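Local coordinates for protein translation initiation factor eIF2B, subunit delta (Archaeoglobus fulgidus, PDB 1T5O) that belongs to the eIF2B alpha/beta/delta family, in its MtnA branch, and probably isomerises methylthioribose-1-phosphate to methylthioribulose-1-phosphate in methionine biosynthesis, at the interface of chains A and B. Residues are numbered along the deposited sequence; one frame, centred on the assembly and turned at random. Chains: chain A/B, Translation initiation factor eIF2B, subunit delta.

Contact 1 and contact 2 are neighbouring patches of one two-fold symmetric interface, the centres of their C-alpha atoms about 12 Å apart. They share A:Thr213, which directly follows strand 208-212: that strand supplies the A side of contact 2, whereas the threonine side chain reaches into the charged cluster of contact 1. The shared threonine places charge pairing and strand pairing side by side and may couple them, and each patch recurs with chains exchanged. The centres lie about 18 Å (contact 1) and 22 Å (contact 2) from A:Asp234, the predicted proton donor, which suggests a role in assembly, probably of a dimer.

Contact 1: the interface of chains A and B. Residues chain A 187, 189, 192, 213, 292; chain B 187, 189, 213, 292, 297.
Two reciprocal salt bridges, each a two-nitrogen hydrogen-bonded grip, form the charged core of this symmetric interface between copies of an MtnA-type member of the eIF2B alpha/beta/delta family. Each guanidinium meets a carboxylate side-on, NE and NH2 each facing one oxygen on its syn lone pair. B:Arg189 NE is 2.8 Å from A:Glu187 OE2, nearly straight (169° at H), and its NH2 is 2.8 Å from A:Glu187 OE1. In the twin, A:Arg189 NE lies 2.7 Å from B:Glu187 OE1 and NH2 2.8 Å from B:Glu187 OE2. Bends at chi2 (-72° in A:Arg189) and chi3 turn both arginines into this pose, while the glutamates extend beyond CG. The arginine stems cross at about a right angle, CG against CG.

Second-shell hydrogen bonds fix these groups. A:Asn192 links the two ion pairs from the chain A side: its ND2 donates to A:Glu187 OE1 at 3.0 Å from above the carboxylate plane (41° out of it), and its OD1 accepts A:Arg189 NH1 at 3.1 Å in the guanidinium plane. A:Thr213 OG1, anti to its backbone N, donates to A:Glu187 OE2 from above the plane; B:Thr213 is rotated instead to set CG2 against A:Arg189 CB. Both A:Glu187 oxygens therefore accept two donors, which would favour the ionised form. An alanine here in place of A:Arg189 would remove the donors to B:Glu187 and A:Asn192 OD1, and would probably leave the carboxylate poorly compensated and the amide less firmly oriented.

The B:Ile297 side chain crosses obliquely, its terminal CD1 methyl 3.6 Å from the amide nitrogen ND2 of A:Asn192.

The covalent link modelled between A:Cys292 SG and B:Cys292 SG spans 2.6 Å, long for a disulfide; both residues are poorly ordered, so it remains doubtful.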
ATOM      1  N   GLU A 187       3.151   5.668  -3.437  1.00 17.79           N
ATOM      2  CA  GLU A 187       2.869   6.393  -2.204  1.00 17.57           C
ATOM      3  C   GLU A 187       3.783   5.963  -1.071  1.00 18.54           C
ATOM      4  O   GLU A 187       4.121   6.772  -0.221  1.00 16.43           O
ATOM      5  CB  GLU A 187       1.390   6.267  -1.798  1.00 19.27           C
ATOM      6  CG  GLU A 187       1.017   4.951  -1.152  1.00 21.47           C
ATOM      7  CD  GLU A 187      -0.445   4.911  -0.690  1.00 22.88           C
ATOM      8  OE1 GLU A 187      -0.993   5.967  -0.288  1.00 22.02           O
ATOM      9  OE2 GLU A 187      -1.036   3.805  -0.707  1.00 20.67           O
ATOM     10  N   ARG A 189       3.665   2.993   1.499  1.00 18.02           N
ATOM     11  CA  ARG A 189       3.080   2.745   2.821  1.00 20.07           C
ATOM     12  C   ARG A 189       4.159   2.175   3.764  1.00 20.38           C
ATOM     13  O   ARG A 189       5.169   1.691   3.299  1.00 21.03           O
ATOM     14  CB  ARG A 189       1.910   1.772   2.677  1.00 20.78           C
ATOM     15  CG  ARG A 189       0.718   2.410   1.950  1.00 20.96           C
ATOM     16  CD  ARG A 189       0.064   3.410   2.849  1.00 20.84           C
ATOM     17  NE  ARG A 189      -0.559   2.725   3.985  1.00 22.97           N
ATOM     18  CZ  ARG A 189      -0.923   3.324   5.114  1.00 26.28           C
ATOM     19  NH1 ARG A 189      -0.722   4.631   5.278  1.00 26.61           N
ATOM     20  NH2 ARG A 189      -1.493   2.616   6.079  1.00 27.18           N
ATOM     21  N   ASN A 192       3.991   6.819   3.931  1.00 21.25           N
ATOM     22  CA  ASN A 192       3.746   7.659   2.754  1.00 21.25           C
ATOM     23  C   ASN A 192       4.813   8.669   2.358  1.00 23.05           C
ATOM     24  O   ASN A 192       4.499   9.828   2.009  1.00 21.01           O
ATOM     25  CB  ASN A 192       2.425   8.411   2.904  1.00 22.05           C
ATOM     26  CG  ASN A 192       1.235   7.505   2.758  1.00 24.15           C
ATOM     27  OD1 ASN A 192       0.972   6.646   3.624  1.00 23.83           O
ATOM     28  ND2 ASN A 192       0.510   7.662   1.653  1.00 23.55           N
ATOM     29  N   THR A 213      -0.667   3.913  -5.907  1.00 18.41           N
ATOM     30  CA  THR A 213      -0.487   3.129  -4.704  1.00 19.86           C
ATOM     31  C   THR A 213       0.714   2.186  -5.003  1.00 19.57           C
ATOM     32  O   THR A 213       1.088   1.992  -6.174  1.00 16.40           O
ATOM     33  CB  THR A 213      -1.790   2.327  -4.432  1.00 20.68           C
ATOM     34  OG1 THR A 213      -1.770   1.815  -3.112  1.00 33.71           O
ATOM     35  CG2 THR A 213      -1.920   1.204  -5.377  1.00 16.59           C
ATOM     36  N   CYS A 292      -4.527   6.136  10.489  1.00 40.41           N
ATOM     37  CA  CYS A 292      -4.032   6.929   9.366  1.00 44.64           C
ATOM     38  C   CYS A 292      -4.555   8.323   9.639  1.00 46.74           C
ATOM     39  O   CYS A 292      -5.739   8.608   9.433  1.00 48.10           O
ATOM     40  CB  CYS A 292      -4.553   6.440   8.029  1.00 44.27           C
ATOM     41  SG  CYS A 292      -3.402   6.957   6.749  1.00 50.35           S
TER
ATOM     42  N   GLU B 187      -3.347  -4.755   3.669  1.00 17.42           N
ATOM     43  CA  GLU B 187      -4.276  -3.662   3.992  1.00 18.90           C
ATOM     44  C   GLU B 187      -5.161  -3.267   2.821  1.00 17.30           C
ATOM     45  O   GLU B 187      -6.278  -2.779   3.028  1.00 21.24           O
ATOM     46  CB  GLU B 187      -3.532  -2.409   4.524  1.00 21.04           C
ATOM     47  CG  GLU B 187      -2.710  -1.651   3.502  1.00 20.59           C
ATOM     48  CD  GLU B 187      -2.038  -0.397   4.075  1.00 23.57           C
ATOM     49  OE1 GLU B 187      -1.075   0.080   3.457  1.00 22.60           O
ATOM     50  OE2 GLU B 187      -2.473   0.120   5.125  1.00 25.63           O
ATOM     51  N   ARG B 189      -4.663  -0.901  -0.242  1.00 17.58           N
ATOM     52  CA  ARG B 189      -4.835   0.524  -0.532  1.00 17.87           C
ATOM     53  C   ARG B 189      -5.634   0.677  -1.834  1.00 19.23           C
ATOM     54  O   ARG B 189      -5.677  -0.260  -2.643  1.00 18.00           O
ATOM     55  CB  ARG B 189      -3.445   1.188  -0.639  1.00 18.12           C
ATOM     56  CG  ARG B 189      -2.764   1.292   0.730  1.00 20.29           C
ATOM     57  CD  ARG B 189      -3.458   2.310   1.610  1.00 21.31           C
ATOM     58  NE  ARG B 189      -3.240   3.647   1.061  1.00 23.35           N
ATOM     59  CZ  ARG B 189      -3.901   4.739   1.429  1.00 24.42           C
ATOM     60  NH1 ARG B 189      -4.849   4.666   2.354  1.00 23.23           N
ATOM     61  NH2 ARG B 189      -3.579   5.912   0.888  1.00 21.59           N
ATOM     62  N   THR B 213       1.348  -4.251   4.941  1.00 15.84           N
ATOM     63  CA  THR B 213       1.007  -3.348   3.845  1.00 16.42           C
ATOM     64  C   THR B 213       1.017  -4.212   2.586  1.00 16.62           C
ATOM     65  O   THR B 213       1.504  -5.350   2.606  1.00 15.23           O
ATOM     66  CB  THR B 213       2.046  -2.232   3.617  1.00 16.63           C
ATOM     67  OG1 THR B 213       3.316  -2.827   3.332  1.00 17.00           O
ATOM     68  CG2 THR B 213       2.146  -1.338   4.836  1.00 18.79           C
ATOM     69  N   CYS B 292      -6.102  10.995   3.991  1.00 38.49           N
ATOM     70  CA  CYS B 292      -6.301   9.837   4.840  1.00 43.96           C
ATOM     71  C   CYS B 292      -6.982  10.389   6.076  1.00 45.47           C
ATOM     72  O   CYS B 292      -6.384  11.147   6.841  1.00 45.57           O
ATOM     73  CB  CYS B 292      -4.987   9.192   5.202  1.00 45.57           C
ATOM     74  SG  CYS B 292      -5.188   7.459   4.986  1.00 53.41           S
ATOM     75  N   ILE B 297      -2.077  13.825   2.659  1.00 29.32           N
ATOM     76  CA  ILE B 297      -0.890  12.978   2.491  1.00 27.53           C
ATOM     77  C   ILE B 297      -0.207  13.175   1.147  1.00 26.43           C
ATOM     78  O   ILE B 297       0.808  12.550   0.858  1.00 25.74           O
ATOM     79  CB  ILE B 297      -1.230  11.459   2.673  1.00 27.12           C
ATOM     80  CG1 ILE B 297      -2.268  11.018   1.633  1.00 27.88           C
ATOM     81  CG2 ILE B 297      -1.694  11.211   4.103  1.00 26.99           C
ATOM     82  CD1 ILE B 297      -2.587   9.482   1.635  1.00 29.06           C
TER

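Contact 2: the interface of chains A and B. Residues chain A 209-213; chain B 289, 303-305.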
ATOM      1  N   VAL A 209       5.020  14.344 -12.253  1.00 24.37           N
ATOM      2  CA  VAL A 209       4.906  13.189 -11.367  1.00 22.95           C
ATOM      3  C   VAL A 209       3.442  12.764 -11.236  1.00 23.07           C
ATOM      4  O   VAL A 209       2.528  13.603 -11.132  1.00 23.72           O
ATOM      5  CB  VAL A 209       5.491  13.479  -9.942  1.00 22.84           C
ATOM      6  CG1 VAL A 209       4.676  14.590  -9.248  1.00 21.42           C
ATOM      7  CG2 VAL A 209       5.480  12.167  -9.072  1.00 22.03           C
ATOM      8  N   THR A 210       3.231  11.451 -11.274  1.00 20.85           N
ATOM      9  CA  THR A 210       1.911  10.858 -11.102  1.00 22.01           C
ATOM     10  C   THR A 210       2.032   9.913  -9.892  1.00 21.92           C
ATOM     11  O   THR A 210       2.972   9.116  -9.802  1.00 22.74           O
ATOM     12  CB  THR A 210       1.481  10.075 -12.365  1.00 22.49           C
ATOM     13  OG1 THR A 210       1.519  10.960 -13.482  1.00 23.88           O
ATOM     14  CG2 THR A 210       0.057   9.535 -12.222  1.00 22.60           C
ATOM     15  N   LEU A 211       1.074  10.030  -8.983  1.00 21.56           N
ATOM     16  CA  LEU A 211       1.007   9.283  -7.718  1.00 20.31           C
ATOM     17  C   LEU A 211       0.153   8.043  -7.878  1.00 19.44           C
ATOM     18  O   LEU A 211      -0.954   8.114  -8.417  1.00 18.40           O
ATOM     19  CB  LEU A 211       0.350  10.171  -6.655  1.00 20.84           C
ATOM     20  CG  LEU A 211       0.665  10.144  -5.148  1.00 24.67           C
ATOM     21  CD1 LEU A 211      -0.573  10.478  -4.392  1.00 19.57           C
ATOM     22  CD2 LEU A 211       1.235   8.833  -4.694  1.00 20.28           C
ATOM     23  N   ILE A 212       0.662   6.908  -7.404  1.00 20.44           N
ATOM     24  CA  ILE A 212      -0.077   5.634  -7.477  1.00 19.79           C
ATOM     25  C   ILE A 212       0.149   4.928  -6.177  1.00 20.25           C
ATOM     26  O   ILE A 212       1.034   5.315  -5.414  1.00 21.19           O
ATOM     27  CB  ILE A 212       0.459   4.670  -8.575  1.00 19.66           C
ATOM     28  CG1 ILE A 212       1.952   4.324  -8.342  1.00 16.53           C
ATOM     29  CG2 ILE A 212       0.281   5.282  -9.926  1.00 17.80           C
ATOM     30  CD1 ILE A 212       2.455   3.200  -9.287  1.00 15.96           C
ATOM     31  N   THR A 213      -0.667   3.913  -5.907  1.00 18.41           N
ATOM     32  CA  THR A 213      -0.487   3.129  -4.704  1.00 19.86           C
ATOM     33  C   THR A 213       0.714   2.186  -5.003  1.00 19.57           C
ATOM     34  O   THR A 213       1.088   1.992  -6.174  1.00 16.40           O
ATOM     35  CB  THR A 213      -1.790   2.327  -4.432  1.00 20.68           C
ATOM     36  OG1 THR A 213      -1.770   1.815  -3.112  1.00 33.71           O
ATOM     37  CG2 THR A 213      -1.920   1.204  -5.377  1.00 16.59           C
TER
ATOM     38  N   LEU B 289      -6.197   9.063  -2.802  1.00 24.11           N
ATOM     39  CA  LEU B 289      -4.729   9.037  -2.639  1.00 25.65           C
ATOM     40  C   LEU B 289      -4.181  10.340  -2.007  1.00 26.54           C
ATOM     41  O   LEU B 289      -3.018  10.417  -1.617  1.00 26.48           O
ATOM     42  CB  LEU B 289      -4.026   8.871  -3.996  1.00 26.12           C
ATOM     43  CG  LEU B 289      -4.194   7.700  -4.978  1.00 28.45           C
ATOM     44  CD1 LEU B 289      -2.828   7.061  -5.177  1.00 30.76           C
ATOM     45  CD2 LEU B 289      -5.205   6.684  -4.501  1.00 26.81           C
ATOM     46  N   LYS B 303      -1.035  14.860  -9.781  1.00 22.80           N
ATOM     47  CA  LYS B 303      -1.724  14.030 -10.738  1.00 24.85           C
ATOM     48  C   LYS B 303      -1.801  12.628 -10.127  1.00 23.99           C
ATOM     49  O   LYS B 303      -0.808  12.118  -9.593  1.00 22.44           O
ATOM     50  CB  LYS B 303      -0.967  13.960 -12.059  1.00 26.68           C
ATOM     51  CG  LYS B 303      -1.554  12.917 -12.991  1.00 31.92           C
ATOM     52  CD  LYS B 303      -1.198  13.163 -14.443  1.00 38.08           C
ATOM     53  CE  LYS B 303      -2.455  13.452 -15.253  1.00 41.10           C
ATOM     54  NZ  LYS B 303      -3.527  12.432 -15.001  1.00 45.81           N
ATOM     55  N   VAL B 304      -2.972  12.010 -10.228  1.00 23.57           N
ATOM     56  CA  VAL B 304      -3.185  10.680  -9.665  1.00 23.46           C
ATOM     57  C   VAL B 304      -3.678   9.664 -10.682  1.00 23.72           C
ATOM     58  O   VAL B 304      -4.429   9.985 -11.609  1.00 22.25           O
ATOM     59  CB  VAL B 304      -4.225  10.760  -8.513  1.00 24.82           C
ATOM     60  CG1 VAL B 304      -4.731   9.373  -8.123  1.00 26.11           C
ATOM     61  CG2 VAL B 304      -3.609  11.468  -7.318  1.00 24.25           C
ATOM     62  N   TYR B 305      -3.220   8.431 -10.517  1.00 23.45           N
ATOM     63  CA  TYR B 305      -3.674   7.326 -11.346  1.00 22.76           C
ATOM     64  C   TYR B 305      -4.272   6.346 -10.287  1.00 22.42           C
ATOM     65  O   TYR B 305      -3.549   5.799  -9.418  1.00 19.63           O
ATOM     66  CB  TYR B 305      -2.513   6.696 -12.136  1.00 23.36           C
ATOM     67  CG  TYR B 305      -2.931   5.500 -12.981  1.00 23.28           C
ATOM     68  CD1 TYR B 305      -4.038   5.561 -13.835  1.00 24.10           C
ATOM     69  CD2 TYR B 305      -2.251   4.288 -12.881  1.00 25.22           C
ATOM     70  CE1 TYR B 305      -4.458   4.434 -14.560  1.00 24.55           C
ATOM     71  CE2 TYR B 305      -2.647   3.174 -13.597  1.00 24.72           C
ATOM     72  CZ  TYR B 305      -3.748   3.248 -14.433  1.00 26.27           C
ATOM     73  OH  TYR B 305      -4.110   2.125 -15.137  1.00 26.38           O
TER
HETATM   74  O   HOH W   1       1.447  16.022 -10.234  1.00 31.29           O
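The flat groups here are the phenol ring of B:Tyr305 and the peptide planes of two paired strands. The ring is touched at CD2, the ring carbon next to CG: B:Tyr305 CD2 lies 4.0 Å from A:Ile212 CG2, the methyl branch set anti to its own carbonyl carbon. The two side chains cross obliquely, and the same methyl meets B:Tyr305 CB at 3.8 Å. CG of the tyrosine is anti to its backbone N (chi1 178°), which places the ring where CD2 can reach this methyl, while CB packs against CG2 of both A:Thr210 and A:Ile212.

The peptide edges are joined as a parallel bridge between strand 208-212 of chain A and strand 303-304 of chain B, pairing A:Thr210 with B:Lys303 and A:Leu211 with B:Val304. A:Leu211 N donates to B:Lys303 O at 2.9 Å, lying in the carbonyl plane with a C=O...N angle of 156°. In return, A:Leu211 O accepts from B:Tyr305 N at 3.1 Å, almost along the C=O axis (163°). One residue thus uses both backbone polar groups on the partner, the evidence for a sheet that would continue across the interface. Such main-chain bonds do not depend on side-chain identity.

A:Thr210 and B:Lys303 run side by side, pointing the same way, so that the lysine's CG and CD flank the threonine OG1 and CG2 and its bent end leads away from them. On the opposite side of the strand, A:Leu211 slides past B:Leu289 in the reverse direction, CD1 to CB at 3.8 Å, while B:Leu289 CD1 rests on the A:Ile212 backbone.

A:Val209 O and B:Lys303 N, 4.0 Å apart, are joined through water 1, which lies 2.8 Å from A:Val209 O and 2.8 Å from B:Lys303 N.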